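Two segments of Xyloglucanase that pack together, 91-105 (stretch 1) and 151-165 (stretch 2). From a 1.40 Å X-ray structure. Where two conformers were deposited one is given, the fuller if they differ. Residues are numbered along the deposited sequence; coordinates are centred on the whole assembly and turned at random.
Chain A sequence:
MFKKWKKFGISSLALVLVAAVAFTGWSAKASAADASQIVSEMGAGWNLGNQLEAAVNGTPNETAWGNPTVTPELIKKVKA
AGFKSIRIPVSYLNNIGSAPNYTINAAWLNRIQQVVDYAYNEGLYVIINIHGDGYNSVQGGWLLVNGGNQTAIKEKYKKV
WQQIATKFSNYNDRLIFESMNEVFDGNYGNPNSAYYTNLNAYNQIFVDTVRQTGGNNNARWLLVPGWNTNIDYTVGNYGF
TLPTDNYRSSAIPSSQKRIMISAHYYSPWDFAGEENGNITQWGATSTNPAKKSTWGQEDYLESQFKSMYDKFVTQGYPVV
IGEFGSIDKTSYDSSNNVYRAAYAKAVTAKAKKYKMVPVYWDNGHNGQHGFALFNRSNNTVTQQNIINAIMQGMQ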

# COMPACT_ATOMS: atom_id res chain seq x y z
N SER A 91 -11.55 -3.00 1.50
CA SER A 91 -11.94 -4.22 2.21
C SER A 91 -13.20 -4.80 1.62
O SER A 91 -14.00 -4.09 1.02
CB SER A 91 -12.18 -3.91 3.70
OG SER A 91 -10.96 -3.58 4.33
N TYR A 92 -13.37 -6.11 1.80
CA TYR A 92 -14.52 -6.81 1.22
C TYR A 92 -15.35 -7.45 2.32
O TYR A 92 -16.53 -7.13 2.47
CB TYR A 92 -14.02 -7.79 0.14
CG TYR A 92 -13.56 -7.05 -1.10
CD1 TYR A 92 -14.43 -6.73 -2.11
CD2 TYR A 92 -12.24 -6.61 -1.22
CE1 TYR A 92 -14.03 -6.02 -3.23
CE2 TYR A 92 -11.82 -5.88 -2.33
CZ TYR A 92 -12.72 -5.60 -3.34
OH TYR A 92 -12.35 -4.89 -4.48
N LEU A 93 -14.72 -8.34 3.09
CA LEU A 93 -15.27 -8.84 4.35
C LEU A 93 -16.70 -9.40 4.12
O LEU A 93 -16.89 -10.24 3.24
CB LEU A 93 -15.18 -7.77 5.44
CG LEU A 93 -13.77 -7.26 5.76
CD1 LEU A 93 -13.81 -6.01 6.64
CD2 LEU A 93 -12.96 -8.35 6.42
N ASN A 94 -17.70 -8.93 4.88
CA ASN A 94 -18.99 -9.59 4.78
C ASN A 94 -19.76 -9.18 3.50
O ASN A 94 -20.86 -9.71 3.26
CB ASN A 94 -19.80 -9.45 6.10
CG ASN A 94 -19.16 -10.18 7.33
OD1 ASN A 94 -18.32 -11.09 7.20
ND2 ASN A 94 -19.59 -9.78 8.52
N ASN A 95 -19.20 -8.31 2.67
CA ASN A 95 -19.73 -8.09 1.34
C ASN A 95 -19.40 -9.21 0.36
O ASN A 95 -19.81 -9.15 -0.79
CB ASN A 95 -19.30 -6.74 0.76
CG ASN A 95 -19.95 -5.59 1.48
OD1 ASN A 95 -20.83 -5.78 2.33
ND2 ASN A 95 -19.57 -4.37 1.09
N ILE A 96 -18.66 -10.23 0.82
CA ILE A 96 -18.45 -11.45 0.05
C ILE A 96 -19.51 -12.44 0.52
O ILE A 96 -19.60 -12.71 1.71
CB ILE A 96 -17.06 -12.05 0.28
CG1 ILE A 96 -15.97 -11.02 0.01
CG2 ILE A 96 -16.90 -13.28 -0.59
CD1 ILE A 96 -14.64 -11.41 0.61
N GLY A 97 -20.25 -12.98 -0.42
CA GLY A 97 -21.31 -13.94 -0.10
C GLY A 97 -20.80 -15.34 0.21
O GLY A 97 -19.59 -15.59 0.34
N SER A 98 -21.73 -16.26 0.30
CA SER A 98 -21.40 -17.60 0.79
C SER A 98 -20.74 -18.43 -0.29
O SER A 98 -20.84 -18.14 -1.49
CB SER A 98 -22.68 -18.29 1.27
OG SER A 98 -23.53 -18.43 0.17
N ALA A 99 -20.07 -19.50 0.15
CA ALA A 99 -19.52 -20.48 -0.76
C ALA A 99 -20.64 -21.21 -1.50
O ALA A 99 -21.73 -21.32 -0.95
CB ALA A 99 -18.73 -21.50 0.06
N PRO A 100 -20.37 -21.72 -2.71
CA PRO A 100 -19.13 -21.66 -3.47
C PRO A 100 -18.89 -20.45 -4.40
O PRO A 100 -17.79 -20.31 -4.95
CB PRO A 100 -19.22 -22.96 -4.31
CG PRO A 100 -20.66 -23.09 -4.59
CD PRO A 100 -21.35 -22.63 -3.36
N ASN A 101 -19.90 -19.60 -4.64
CA ASN A 101 -19.74 -18.52 -5.61
C ASN A 101 -18.97 -17.35 -4.99
O ASN A 101 -18.26 -16.64 -5.68
CB ASN A 101 -21.09 -18.00 -6.09
CG ASN A 101 -21.83 -18.99 -6.95
OD1 ASN A 101 -23.05 -18.87 -7.12
ND2 ASN A 101 -21.11 -19.95 -7.53
N TYR A 102 -19.12 -17.15 -3.68
CA TYR A 102 -18.49 -16.03 -2.98
C TYR A 102 -18.75 -14.71 -3.70
O TYR A 102 -17.84 -13.90 -3.89
CB TYR A 102 -16.99 -16.29 -2.81
CG TYR A 102 -16.65 -17.47 -1.93
CD1 TYR A 102 -16.88 -17.43 -0.56
CD2 TYR A 102 -16.07 -18.60 -2.46
CE1 TYR A 102 -16.52 -18.48 0.27
CE2 TYR A 102 -15.72 -19.67 -1.64
CZ TYR A 102 -15.93 -19.59 -0.28
OH TYR A 102 -15.55 -20.63 0.54
N THR A 103 -19.99 -14.50 -4.09
CA THR A 103 -20.35 -13.33 -4.89
C THR A 103 -20.21 -12.06 -4.07
O THR A 103 -20.72 -11.95 -2.98
CB THR A 103 -21.80 -13.44 -5.38
OG1 THR A 103 -21.93 -14.65 -6.14
CG2 THR A 103 -22.22 -12.22 -6.24
N ILE A 104 -19.48 -11.10 -4.63
CA ILE A 104 -19.32 -9.79 -4.00
C ILE A 104 -20.54 -8.92 -4.28
O ILE A 104 -20.98 -8.81 -5.42
CB ILE A 104 -18.05 -9.07 -4.54
CG1 ILE A 104 -16.80 -9.91 -4.31
CG2 ILE A 104 -17.89 -7.68 -3.87
CD1 ILE A 104 -15.60 -9.38 -5.04
N ASN A 105 -21.02 -8.27 -3.22
CA ASN A 105 -22.15 -7.33 -3.35
C ASN A 105 -21.91 -6.40 -4.52
O ASN A 105 -20.89 -5.72 -4.62
CB ASN A 105 -22.36 -6.45 -2.11
CG ASN A 105 -23.12 -7.14 -0.99
OD1 ASN A 105 -23.33 -6.54 0.07
ND2 ASN A 105 -23.53 -8.38 -1.20
N THR A 151 -7.96 -24.62 2.11
CA THR A 151 -8.69 -24.87 0.88
C THR A 151 -9.79 -23.84 0.67
O THR A 151 -9.92 -23.29 -0.42
CB THR A 151 -9.28 -26.27 0.90
OG1 THR A 151 -8.20 -27.21 0.95
CG2 THR A 151 -10.16 -26.53 -0.33
N ALA A 152 -10.59 -23.57 1.69
CA ALA A 152 -11.66 -22.59 1.56
C ALA A 152 -11.08 -21.19 1.41
O ALA A 152 -11.60 -20.40 0.64
CB ALA A 152 -12.62 -22.67 2.76
N ILE A 153 -10.05 -20.86 2.18
CA ILE A 153 -9.45 -19.52 2.04
C ILE A 153 -8.98 -19.29 0.60
O ILE A 153 -9.24 -18.25 -0.01
CB ILE A 153 -8.29 -19.32 3.01
CG1 ILE A 153 -8.80 -19.30 4.47
CG2 ILE A 153 -7.50 -18.06 2.69
CD1 ILE A 153 -7.66 -19.43 5.53
N LYS A 154 -8.27 -20.27 0.05
CA LYS A 154 -7.72 -20.13 -1.29
C LYS A 154 -8.78 -20.08 -2.36
O LYS A 154 -8.64 -19.32 -3.33
CB LYS A 154 -6.74 -21.26 -1.58
CG LYS A 154 -5.45 -21.14 -0.78
CD LYS A 154 -4.59 -22.38 -0.94
CE LYS A 154 -3.26 -22.23 -0.26
NZ LYS A 154 -2.41 -23.44 -0.50
N GLU A 155 -9.85 -20.87 -2.20
CA GLU A 155 -10.92 -20.81 -3.17
C GLU A 155 -11.70 -19.51 -3.11
O GLU A 155 -12.04 -18.93 -4.12
CB GLU A 155 -11.86 -22.02 -2.98
CG GLU A 155 -13.03 -22.10 -3.92
CD GLU A 155 -12.70 -22.35 -5.36
OE1 GLU A 155 -11.58 -22.83 -5.66
OE2 GLU A 155 -13.61 -22.09 -6.22
N LYS A 156 -11.98 -19.04 -1.91
CA LYS A 156 -12.64 -17.76 -1.73
C LYS A 156 -11.81 -16.65 -2.34
O LYS A 156 -12.32 -15.78 -3.04
CB LYS A 156 -12.86 -17.52 -0.24
CG LYS A 156 -13.60 -16.23 0.13
CD LYS A 156 -13.98 -16.24 1.62
CE LYS A 156 -14.66 -14.99 2.08
NZ LYS A 156 -15.15 -15.16 3.49
N TYR A 157 -10.52 -16.65 -2.05
CA TYR A 157 -9.62 -15.65 -2.60
C TYR A 157 -9.60 -15.65 -4.13
O TYR A 157 -9.68 -14.59 -4.77
CB TYR A 157 -8.22 -15.90 -2.01
CG TYR A 157 -7.16 -14.91 -2.38
CD1 TYR A 157 -7.18 -13.62 -1.85
CD2 TYR A 157 -6.10 -15.26 -3.19
CE1 TYR A 157 -6.16 -12.72 -2.12
CE2 TYR A 157 -5.08 -14.37 -3.48
CZ TYR A 157 -5.10 -13.10 -2.94
OH TYR A 157 -4.08 -12.22 -3.24
N LYS A 158 -9.50 -16.84 -4.73
CA LYS A 158 -9.60 -16.97 -6.16
C LYS A 158 -10.89 -16.34 -6.69
O LYS A 158 -10.88 -15.56 -7.64
CB LYS A 158 -9.49 -18.44 -6.57
CG LYS A 158 -9.68 -18.70 -8.09
CD LYS A 158 -9.73 -20.21 -8.34
CE LYS A 158 -10.14 -20.61 -9.72
NZ LYS A 158 -10.24 -22.10 -9.73
N LYS A 159 -12.03 -16.73 -6.11
CA LYS A 159 -13.31 -16.25 -6.62
C LYS A 159 -13.46 -14.74 -6.45
O LYS A 159 -14.03 -14.07 -7.33
CB LYS A 159 -14.46 -16.99 -5.93
CG LYS A 159 -14.59 -18.46 -6.31
CD LYS A 159 -15.01 -18.63 -7.78
CE LYS A 159 -15.51 -20.04 -8.11
NZ LYS A 159 -16.02 -20.03 -9.53
N VAL A 160 -12.95 -14.20 -5.33
CA VAL A 160 -13.00 -12.76 -5.10
C VAL A 160 -12.14 -12.04 -6.14
O VAL A 160 -12.62 -11.11 -6.78
CB VAL A 160 -12.59 -12.46 -3.65
CG1 VAL A 160 -12.31 -10.96 -3.44
CG2 VAL A 160 -13.69 -12.96 -2.72
N TRP A 161 -10.89 -12.48 -6.36
CA TRP A 161 -10.09 -11.80 -7.38
C TRP A 161 -10.63 -11.98 -8.78
O TRP A 161 -10.48 -11.09 -9.61
CB TRP A 161 -8.60 -12.16 -7.30
CG TRP A 161 -7.86 -11.20 -6.45
CD1 TRP A 161 -7.21 -11.43 -5.26
CD2 TRP A 161 -7.68 -9.80 -6.73
NE1 TRP A 161 -6.67 -10.27 -4.80
CE2 TRP A 161 -6.94 -9.25 -5.67
CE3 TRP A 161 -8.05 -8.97 -7.78
CZ2 TRP A 161 -6.59 -7.90 -5.63
CZ3 TRP A 161 -7.71 -7.64 -7.73
CH2 TRP A 161 -7.00 -7.12 -6.65
N GLN A 162 -11.27 -13.12 -9.05
CA GLN A 162 -11.88 -13.29 -10.38
C GLN A 162 -12.87 -12.15 -10.63
O GLN A 162 -12.91 -11.56 -11.72
CB GLN A 162 -12.64 -14.61 -10.47
CG GLN A 162 -11.86 -15.85 -10.72
CD GLN A 162 -12.76 -17.07 -10.86
OE1 GLN A 162 -13.96 -16.99 -10.64
NE2 GLN A 162 -12.17 -18.21 -11.21
N GLN A 163 -13.70 -11.89 -9.63
CA GLN A 163 -14.74 -10.86 -9.75
C GLN A 163 -14.18 -9.45 -9.82
O GLN A 163 -14.64 -8.64 -10.61
CB GLN A 163 -15.71 -10.99 -8.59
CG GLN A 163 -16.53 -12.25 -8.61
CD GLN A 163 -17.29 -12.42 -7.34
OE1 GLN A 163 -18.32 -11.77 -7.14
NE2 GLN A 163 -16.77 -13.24 -6.44
N ILE A 164 -13.22 -9.13 -8.96
CA ILE A 164 -12.65 -7.76 -8.99
C ILE A 164 -11.96 -7.56 -10.34
O ILE A 164 -12.13 -6.55 -11.01
CB ILE A 164 -11.61 -7.57 -7.85
CG1 ILE A 164 -12.23 -7.74 -6.47
CG2 ILE A 164 -10.91 -6.22 -8.00
CD1 ILE A 164 -11.21 -7.98 -5.35
N ALA A 165 -11.15 -8.55 -10.75
CA ALA A 165 -10.42 -8.40 -12.01
C ALA A 165 -11.38 -8.24 -13.18
O ALA A 165 -11.20 -7.37 -14.03
CB ALA A 165 -9.47 -9.58 -12.24
O HOH W 1 -16.37 -12.76 4.11
O HOH W 2 -17.96 -16.11 2.58
O HOH W 3 -16.05 -22.21 -5.22

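A looped segment lies along one side of a helix, held by a glutamine side chain that bonds to the loop backbone at two points, a tyrosine ring laid over a lysine chain, and a band of aliphatic contacts, together burying 614 Å².

The polar anchor is Gln163. Its NE2 donates to Tyr102 O at 2.8 Å with an N-H...acceptor angle of 168°, and its OE1 accepts from Ile104 N at 2.8 Å and 174°. Both bonds are short and nearly straight, so the primary amide, which offers a donor and an acceptor on one carbon, matches the carbonyl and NH on the two sides of Thr103. The second hydrogen of the amide is used as well: NE2 donates to Lys159 O at 3.0 Å (158°), one turn back in the helix, which ties the side chain to its own backbone.

Tyr102 has the largest buried area in the loop, 102 Å². Its backbone, at phi/psi 50/46, is in the left-handed region, and its CA-to-CB bond points toward the helix with chi1 in the m well. Lys156 lies over one face of the ring: its CB is 3.7 Å from the ring centroid and 10° off the normal, a CH-pi contact, and its CG comes within 3.6 Å of Tyr102 CD1. Glu155 CG and Lys159 CG sit at the ring edge. Lys156 is extended, with all four chi angles t, so its methylenes can cover the aromatic face while NZ reaches water. There NZ donates to two waters (NZ to water 1 2.8 Å, NZ to water 2 3.1 Å); these in turn donate to Leu93 O and Gly97 O, bridging the ammonium to loop carbonyls. A third water donates to both Pro100 O and Glu155 OE2, each 2.6 Å from the water oxygen.

The remaining packing is apolar and largely buried. Ile96 CD1 meets Val160 CG2 at 3.8 Å, and Ile104 CD1 lies 4.0 Å from both Val160 CG1 and Ile164 CG1. Val160 thus contacts the two loop isoleucines through different methyls, which suits a branched residue between them. Both isoleucines point toward the helix in the m,t rotamer, placing CD1 at the contact. Farther along, Tyr92 CZ approaches Ile164 CD1 at 3.5 Å, the methyl lying oblique to the ring.

Within the loop, Gly97 N donating to Thr103 O (2.8 Å) and Asn105 N donating to Asn95 O (2.9 Å) link the two parts of the loop that carry Ile96 and Ile104.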